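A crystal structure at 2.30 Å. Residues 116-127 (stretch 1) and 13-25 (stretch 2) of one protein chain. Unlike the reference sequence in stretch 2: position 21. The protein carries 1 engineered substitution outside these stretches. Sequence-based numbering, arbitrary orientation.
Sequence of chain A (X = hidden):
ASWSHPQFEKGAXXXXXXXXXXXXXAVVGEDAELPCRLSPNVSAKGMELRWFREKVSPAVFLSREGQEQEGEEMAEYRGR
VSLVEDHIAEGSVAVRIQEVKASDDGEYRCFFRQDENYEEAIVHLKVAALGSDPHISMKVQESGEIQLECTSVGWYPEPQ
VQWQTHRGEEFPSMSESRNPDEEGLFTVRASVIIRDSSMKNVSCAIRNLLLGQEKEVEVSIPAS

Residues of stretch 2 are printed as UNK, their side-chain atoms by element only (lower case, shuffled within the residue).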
ATOM      1  N   GLU A 116     -14.457 -30.245  12.615  1.00 57.59           N
ATOM      2  CA  GLU A 116     -15.765 -29.700  12.213  1.00 58.77           C
ATOM      3  C   GLU A 116     -15.965 -28.230  12.609  1.00 58.26           C
ATOM      4  O   GLU A 116     -16.897 -27.559  12.132  1.00 58.78           O
ATOM      5  CB  GLU A 116     -16.891 -30.558  12.828  1.00 59.33           C
ATOM      6  CG  GLU A 116     -16.557 -31.062  14.256  1.00 62.61           C
ATOM      7  CD  GLU A 116     -17.775 -31.507  15.081  1.00 66.68           C
ATOM      8  OE1 GLU A 116     -18.908 -31.604  14.536  1.00 67.98           O
ATOM      9  OE2 GLU A 116     -17.584 -31.760  16.298  1.00 68.06           O
ATOM     10  N   ASN A 117     -15.114 -27.745  13.510  1.00 57.70           N
ATOM     11  CA  ASN A 117     -15.183 -26.365  13.983  1.00 57.03           C
ATOM     12  C   ASN A 117     -14.261 -25.456  13.162  1.00 56.71           C
ATOM     13  O   ASN A 117     -13.046 -25.668  13.097  1.00 56.27           O
ATOM     14  CB  ASN A 117     -14.785 -26.277  15.459  1.00 57.40           C
ATOM     15  CG  ASN A 117     -15.520 -27.292  16.354  1.00 57.77           C
ATOM     16  OD1 ASN A 117     -16.738 -27.405  16.322  1.00 57.17           O
ATOM     17  ND2 ASN A 117     -14.766 -27.993  17.181  1.00 58.05           N
ATOM     18  N   TYR A 118     -14.846 -24.448  12.533  1.00 56.26           N
ATOM     19  CA  TYR A 118     -14.067 -23.442  11.830  1.00 56.35           C
ATOM     20  C   TYR A 118     -14.562 -22.049  12.173  1.00 55.30           C
ATOM     21  O   TYR A 118     -15.725 -21.871  12.541  1.00 55.55           O
ATOM     22  CB  TYR A 118     -14.116 -23.658  10.318  1.00 56.95           C
ATOM     23  CG  TYR A 118     -15.523 -23.758   9.754  1.00 60.43           C
ATOM     24  CD1 TYR A 118     -16.156 -22.651   9.176  1.00 62.69           C
ATOM     25  CD2 TYR A 118     -16.224 -24.973   9.796  1.00 63.64           C
ATOM     26  CE1 TYR A 118     -17.469 -22.748   8.656  1.00 65.51           C
ATOM     27  CE2 TYR A 118     -17.527 -25.084   9.290  1.00 65.78           C
ATOM     28  CZ  TYR A 118     -18.144 -23.976   8.720  1.00 66.67           C
ATOM     29  OH  TYR A 118     -19.427 -24.121   8.218  1.00 68.40           O
ATOM     30  N   GLU A 119     -13.660 -21.075  12.054  1.00 53.53           N
ATOM     31  CA  GLU A 119     -13.993 -19.667  12.168  1.00 52.46           C
ATOM     32  C   GLU A 119     -13.018 -18.850  11.320  1.00 50.75           C
ATOM     33  O   GLU A 119     -11.958 -19.348  10.925  1.00 49.92           O
ATOM     34  CB  GLU A 119     -13.978 -19.212  13.631  1.00 53.10           C
ATOM     35  CG  GLU A 119     -14.405 -17.750  13.845  1.00 56.81           C
ATOM     36  CD  GLU A 119     -15.833 -17.461  13.402  1.00 59.44           C
ATOM     37  OE1 GLU A 119     -16.756 -17.795  14.176  1.00 60.14           O
ATOM     38  OE2 GLU A 119     -16.026 -16.896  12.288  1.00 59.90           O
ATOM     39  N   GLU A 120     -13.392 -17.609  11.028  1.00 48.48           N
ATOM     40  CA  GLU A 120     -12.571 -16.730  10.200  1.00 47.21           C
ATOM     41  C   GLU A 120     -12.677 -15.227  10.510  1.00 45.40           C
ATOM     42  O   GLU A 120     -13.604 -14.750  11.197  1.00 44.19           O
ATOM     43  CB  GLU A 120     -12.828 -16.990   8.717  1.00 47.23           C
ATOM     44  CG  GLU A 120     -14.226 -16.619   8.300  1.00 50.57           C
ATOM     45  CD  GLU A 120     -14.446 -16.840   6.836  1.00 52.87           C
ATOM     46  OE1 GLU A 120     -14.651 -18.005   6.436  1.00 54.74           O
ATOM     47  OE2 GLU A 120     -14.423 -15.844   6.088  1.00 55.75           O
ATOM     48  N   ALA A 121     -11.691 -14.491   9.998  1.00 43.64           N
ATOM     49  CA  ALA A 121     -11.618 -13.054  10.189  1.00 41.82           C
ATOM     50  C   ALA A 121     -11.029 -12.449   8.948  1.00 40.77           C
ATOM     51  O   ALA A 121     -10.711 -13.158   8.007  1.00 40.33           O
ATOM     52  CB  ALA A 121     -10.774 -12.716  11.399  1.00 41.83           C
ATOM     53  N   ILE A 122     -10.876 -11.135   8.970  1.00 40.38           N
ATOM     54  CA  ILE A 122     -10.503 -10.345   7.815  1.00 40.40           C
ATOM     55  C   ILE A 122      -9.243  -9.597   8.184  1.00 39.75           C
ATOM     56  O   ILE A 122      -9.151  -9.081   9.288  1.00 40.08           O
ATOM     57  CB  ILE A 122     -11.649  -9.350   7.464  1.00 40.63           C
ATOM     58  CG1 ILE A 122     -12.830 -10.121   6.868  1.00 42.33           C
ATOM     59  CG2 ILE A 122     -11.203  -8.230   6.504  1.00 40.19           C
ATOM     60  CD1 ILE A 122     -14.126  -9.330   6.771  1.00 43.13           C
ATOM     61  N   VAL A 123      -8.257  -9.591   7.290  1.00 39.37           N
ATOM     62  CA  VAL A 123      -7.087  -8.708   7.410  1.00 39.44           C
ATOM     63  C   VAL A 123      -6.996  -7.868   6.143  1.00 39.97           C
ATOM     64  O   VAL A 123      -7.160  -8.383   5.016  1.00 39.78           O
ATOM     65  CB  VAL A 123      -5.762  -9.494   7.555  1.00 40.39           C
ATOM     66  CG1 VAL A 123      -4.616  -8.588   8.103  1.00 40.60           C
ATOM     67  CG2 VAL A 123      -5.929 -10.677   8.445  1.00 39.73           C
ATOM     68  N   HIS A 124      -6.761  -6.572   6.311  1.00 39.43           N
ATOM     69  CA  HIS A 124      -6.646  -5.699   5.167  1.00 39.67           C
ATOM     70  C   HIS A 124      -5.183  -5.439   5.024  1.00 38.54           C
ATOM     71  O   HIS A 124      -4.552  -5.046   5.984  1.00 38.55           O
ATOM     72  CB  HIS A 124      -7.421  -4.383   5.350  1.00 39.92           C
ATOM     73  CG  HIS A 124      -8.903  -4.569   5.492  1.00 42.79           C
ATOM     74  ND1 HIS A 124      -9.733  -4.827   4.415  1.00 44.55           N
ATOM     75  CD2 HIS A 124      -9.706  -4.535   6.588  1.00 45.14           C
ATOM     76  CE1 HIS A 124     -10.983  -4.934   4.840  1.00 45.83           C
ATOM     77  NE2 HIS A 124     -10.993  -4.767   6.157  1.00 47.72           N
ATOM     78  N   LEU A 125      -4.629  -5.738   3.849  1.00 37.38           N
ATOM     79  CA  LEU A 125      -3.286  -5.283   3.514  1.00 35.67           C
ATOM     80  C   LEU A 125      -3.362  -3.973   2.741  1.00 34.66           C
ATOM     81  O   LEU A 125      -4.064  -3.869   1.752  1.00 35.48           O
ATOM     82  CB  LEU A 125      -2.552  -6.334   2.685  1.00 35.72           C
ATOM     83  CG  LEU A 125      -1.111  -5.918   2.394  1.00 35.28           C
ATOM     84  CD1 LEU A 125      -0.342  -5.674   3.692  1.00 33.27           C
ATOM     85  CD2 LEU A 125      -0.434  -6.953   1.533  1.00 35.34           C
ATOM     86  N   LYS A 126      -2.665  -2.953   3.209  1.00 34.54           N
ATOM     87  CA  LYS A 126      -2.596  -1.688   2.475  1.00 33.63           C
ATOM     88  C   LYS A 126      -1.189  -1.494   2.001  1.00 32.02           C
ATOM     89  O   LYS A 126      -0.326  -1.323   2.816  1.00 31.76           O
ATOM     90  CB  LYS A 126      -2.954  -0.492   3.377  1.00 33.82           C
ATOM     91  CG  LYS A 126      -4.441  -0.354   3.723  1.00 37.57           C
ATOM     92  CD  LYS A 126      -5.239   0.108   2.555  1.00 40.33           C
ATOM     93  CE  LYS A 126      -6.571   0.597   3.005  1.00 43.28           C
ATOM     94  NZ  LYS A 126      -7.261   1.050   1.795  1.00 45.59           N
ATOM     95  N   VAL A 127      -0.976  -1.443   0.688  1.00 31.20           N
ATOM     96  CA  VAL A 127       0.366  -1.336   0.146  1.00 31.21           C
ATOM     97  C   VAL A 127       0.641   0.103  -0.234  1.00 30.93           C
ATOM     98  O   VAL A 127      -0.268   0.799  -0.688  1.00 32.31           O
ATOM     99  CB  VAL A 127       0.605  -2.256  -1.091  1.00 31.49           C
ATOM    100  CG1 VAL A 127       2.009  -2.047  -1.589  1.00 31.44           C
ATOM    101  CG2 VAL A 127       0.306  -3.741  -0.746  1.00 29.23           C
ATOM    102  N   UNK A  13     -18.881 -23.161  17.142  1.00 50.06           N
ATOM    103  CA  UNK A  13     -17.426 -23.437  17.423  1.00 49.54           C
ATOM    104  C   UNK A  13     -16.964 -22.942  18.807  1.00 49.02           C
ATOM    105  O   UNK A  13     -17.384 -21.880  19.293  1.00 49.80           O
ATOM    106  c   UNK A  13     -16.533 -22.868  16.315  1.00 49.99           C
ATOM    107  N   UNK A  14     -16.102 -23.721  19.464  1.00 47.73           N
ATOM    108  CA  UNK A  14     -15.638 -23.323  20.787  1.00 46.62           C
ATOM    109  C   UNK A  14     -14.464 -22.311  20.766  1.00 45.47           C
ATOM    110  O   UNK A  14     -13.710 -22.220  21.716  1.00 44.04           O
ATOM    111  c   UNK A  14     -15.200 -24.662  21.396  1.00 47.77           C
ATOM    112  c   UNK A  14     -14.780 -25.511  20.203  1.00 47.09           C
ATOM    113  c   UNK A  14     -15.637 -25.068  19.064  1.00 47.70           C
ATOM    114  N   UNK A  15     -14.332 -21.547  19.683  1.00 45.07           N
ATOM    115  CA  UNK A  15     -13.288 -20.539  19.557  1.00 44.15           C
ATOM    116  C   UNK A  15     -13.695 -19.502  18.535  1.00 44.23           C
ATOM    117  O   UNK A  15     -14.526 -19.775  17.663  1.00 42.95           O
ATOM    118  c   UNK A  15     -12.019 -21.898  17.782  1.00 42.44           C
ATOM    119  c   UNK A  15     -11.958 -21.178  19.115  1.00 44.41           C
ATOM    120  c   UNK A  15     -12.071 -23.256  15.311  1.00 44.54           C
ATOM    121  c   UNK A  15     -11.996 -21.866  15.345  1.00 44.08           C
ATOM    122  c   UNK A  15     -12.116 -23.970  16.497  1.00 44.02           C
ATOM    123  c   UNK A  15     -12.092 -23.283  17.732  1.00 45.28           C
ATOM    124  c   UNK A  15     -11.963 -21.196  16.579  1.00 43.27           C
ATOM    125  N   UNK A  16     -13.097 -18.320  18.637  1.00 43.96           N
ATOM    126  CA  UNK A  16     -13.199 -17.345  17.552  1.00 45.10           C
ATOM    127  C   UNK A  16     -11.826 -16.988  16.996  1.00 43.56           C
ATOM    128  O   UNK A  16     -10.772 -17.279  17.587  1.00 43.54           O
ATOM    129  o   UNK A  16     -15.808 -16.103  19.529  1.00 55.37           O
ATOM    130  c   UNK A  16     -15.434 -16.365  18.349  1.00 51.51           C
ATOM    131  c   UNK A  16     -13.975 -16.070  17.969  1.00 45.92           C
ATOM    132  o   UNK A  16     -16.203 -16.871  17.480  1.00 55.60           O
ATOM    133  N   UNK A  17     -11.874 -16.368  15.832  1.00 42.68           N
ATOM    134  CA  UNK A  17     -10.700 -15.941  15.096  1.00 41.29           C
ATOM    135  C   UNK A  17     -10.840 -14.429  14.975  1.00 41.02           C
ATOM    136  O   UNK A  17     -11.824 -13.951  14.449  1.00 39.97           O
ATOM    137  c   UNK A  17     -10.361 -18.035  13.807  1.00 37.25           C
ATOM    138  c   UNK A  17     -10.656 -16.585  13.698  1.00 40.46           C
ATOM    139  c   UNK A  17      -9.602 -15.896  12.834  1.00 40.63           C
ATOM    140  N   UNK A  18      -9.844 -13.701  15.469  1.00 41.18           N
ATOM    141  CA  UNK A  18      -9.845 -12.253  15.453  1.00 41.87           C
ATOM    142  C   UNK A  18      -8.809 -11.701  14.481  1.00 41.90           C
ATOM    143  O   UNK A  18      -7.655 -12.096  14.531  1.00 42.50           O
ATOM    144  c   UNK A  18      -9.902 -12.036  19.363  1.00 50.10           C
ATOM    145  c   UNK A  18     -10.275 -12.456  17.946  1.00 44.00           C
ATOM    146  c   UNK A  18      -9.890 -10.194  16.946  1.00 43.41           C
ATOM    147  c   UNK A  18      -9.516 -11.692  16.865  1.00 41.89           C
ATOM    148  N   UNK A  19      -9.200 -10.768  13.617  1.00 42.24           N
ATOM    149  CA  UNK A  19      -8.227 -10.081  12.767  1.00 42.63           C
ATOM    150  C   UNK A  19      -7.695  -8.816  13.434  1.00 43.19           C
ATOM    151  O   UNK A  19      -8.144  -8.457  14.515  1.00 43.74           O
ATOM    152  N   UNK A  20      -6.722  -8.134  12.810  1.00 43.36           N
ATOM    153  CA  UNK A  20      -6.191  -6.924  13.484  1.00 43.72           C
ATOM    154  C   UNK A  20      -7.202  -5.776  13.588  1.00 44.31           C
ATOM    155  O   UNK A  20      -8.115  -5.688  12.759  1.00 44.38           O
ATOM    156  c   UNK A  20      -4.999  -6.504  12.605  1.00 43.38           C
ATOM    157  c   UNK A  20      -6.113  -8.365  11.485  1.00 42.89           C
ATOM    158  c   UNK A  20      -4.826  -7.621  11.568  1.00 43.05           C
ATOM    159  N   UNK A  21      -7.030  -4.883  14.598  1.00 45.46           N
ATOM    160  CA  UNK A  21      -7.868  -3.664  14.729  1.00 46.29           C
ATOM    161  C   UNK A  21      -7.893  -2.858  13.433  1.00 46.60           C
ATOM    162  O   UNK A  21      -8.952  -2.344  13.024  1.00 46.56           O
ATOM    163  c   UNK A  21      -6.277  -3.802  16.551  1.00 46.71           C
ATOM    164  c   UNK A  21      -7.138  -2.834  15.799  1.00 45.91           C
ATOM    165  c   UNK A  21      -5.999  -4.976  15.656  1.00 45.28           C
ATOM    166  N   UNK A  22      -6.722  -2.754  12.798  1.00 46.21           N
ATOM    167  CA  UNK A  22      -6.573  -1.924  11.607  1.00 46.29           C
ATOM    168  C   UNK A  22      -5.874  -2.571  10.392  1.00 45.05           C
ATOM    169  O   UNK A  22      -5.333  -3.661  10.507  1.00 44.91           O
ATOM    170  o   UNK A  22      -8.132   1.401  13.857  1.00 56.41           O
ATOM    171  c   UNK A  22      -6.996   0.467  12.009  1.00 50.80           C
ATOM    172  c   UNK A  22      -5.939  -0.610  12.008  1.00 46.24           C
ATOM    173  c   UNK A  22      -7.028   1.308  13.265  1.00 55.23           C
ATOM    174  o   UNK A  22      -5.980   1.907  13.630  1.00 57.79           O
ATOM    175  N   UNK A  23      -5.921  -1.914   9.214  1.00 44.49           N
ATOM    176  CA  UNK A  23      -5.176  -2.415   8.044  1.00 43.13           C
ATOM    177  C   UNK A  23      -3.710  -2.597   8.368  1.00 41.92           C
ATOM    178  O   UNK A  23      -3.183  -1.869   9.210  1.00 41.30           O
ATOM    179  c   UNK A  23      -6.695  -0.659   7.370  1.00 44.29           C
ATOM    180  c   UNK A  23      -5.337  -1.284   7.025  1.00 43.90           C
ATOM    181  c   UNK A  23      -6.756  -0.734   8.878  1.00 44.67           C
ATOM    182  N   UNK A  24      -3.066  -3.585   7.743  1.00 40.19           N
ATOM    183  CA  UNK A  24      -1.609  -3.708   7.812  1.00 39.15           C
ATOM    184  C   UNK A  24      -1.015  -2.870   6.711  1.00 39.17           C
ATOM    185  O   UNK A  24      -1.424  -2.967   5.550  1.00 38.62           O
ATOM    186  c   UNK A  24      -1.087  -5.163   7.639  1.00 39.08           C
ATOM    187  c   UNK A  24      -1.797  -6.119   8.613  1.00 38.53           C
ATOM    188  c   UNK A  24       0.473  -5.217   7.838  1.00 36.99           C
ATOM    189  c   UNK A  24      -1.560  -5.805  10.087  1.00 38.06           C
ATOM    190  N   UNK A  25      -0.035  -2.055   7.076  1.00 39.48           N
ATOM    191  CA  UNK A  25       0.608  -1.167   6.113  1.00 39.70           C
ATOM    192  C   UNK A  25       1.890  -1.813   5.646  1.00 39.15           C
ATOM    193  O   UNK A  25       2.711  -2.189   6.473  1.00 39.42           O
ATOM    194  c   UNK A  25       1.278   1.394   5.948  1.00 42.94           C
ATOM    195  c   UNK A  25       0.917   0.163   6.788  1.00 40.06           C
ATOM    196  c   UNK A  25       0.468   1.452   4.665  1.00 43.37           C
ATOM    197  c   UNK A  25       1.096   2.686   6.773  1.00 44.30           C
TER
HETATM  198  O   HOH W   1     -14.609 -13.899  13.581  1.00 34.91           O
HETATM  199  O   HOH W   2      -6.715  -5.352   8.926  1.00 35.28           O

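Position 13 carries one side-chain carbon, a lone CB directed toward stretch 1 and 3.9 Å from Asn117 CB; it is Ala13. At position 14 three carbons close a ring onto the backbone N, which defines Pro14; its CD lies 3.5 Å from Asn117 CG.

Position 15 has one carbon followed by a six-carbon ring with no oxygen, hence Phe15. Its CA-to-CB bond points sideways, but chi1 of 60° (p) brings the ring nearer: CZ lies 3.4 Å from Asn117 O, at the ring edge, and CE1 3.7 Å from Glu119 CB.

Position 16 shows two carbons, the second bearing two oxygens. Two carbons are too few for a glutamate, and the oxygens read as a carboxylate: Asp16. OD1 stands 3.5 Å from Glu119 OE1, a proximity of like charges rather than a bond.

Position 17 has three carbons, forked at the first: Val17, whose CG1 meets Ala121 CB at 3.7 Å. Position 18 has four carbons, forked at the first with one arm two carbons long, and its CA-to-CB bond points away: Ile18. Position 19 has no side-chain atom and is Gly19. An ideal CB there would sit 2.2 Å from Ile122 O, a clash, so the bare CA suits this close passage.

Position 20 again closes three carbons onto N; Pro20 CG packs 3.6 Å from Val123 CG1. The same ring at position 21, out of reach of stretch 1, gives Pro21, which differs from the reference sequence. Position 22 has three carbons, the third carrying two oxygens: Glu22, its CA-to-CB bond pointing away. Position 23 is a third such ring in four residues, Pro23, with CB 3.5 Å from Lys126 CG.

Position 24 repeats the fork at the first carbon with one longer arm: Ile24, whose CG1 lies 3.8 Å from Val123 CG1. Position 25 has four carbons forked at the second, thus Leu25; its CD1 reaches Lys126 O at 3.4 Å.

The contact buries 856 Å² and works in two ways. At its far end the strands pair in parallel: Ile24 N donates to His124 O (2.7 Å, 164°) and Lys126 N to Ile24 O (2.6 Å, 172°), so one residue engages two that flank Leu125. Earlier, strand 16-18 runs nearly parallel (11°) to strand 117-127 without direct hydrogen bonds, and water 1 spans the gap, donating to Val17 O at 2.9 Å and Glu120 O at 2.7 Å. Water 2 likewise links Glu22 O (2.7 Å) to His124 N (2.9 Å).

Stretch 2, residues 13-25: APFDVIGPPEPIL
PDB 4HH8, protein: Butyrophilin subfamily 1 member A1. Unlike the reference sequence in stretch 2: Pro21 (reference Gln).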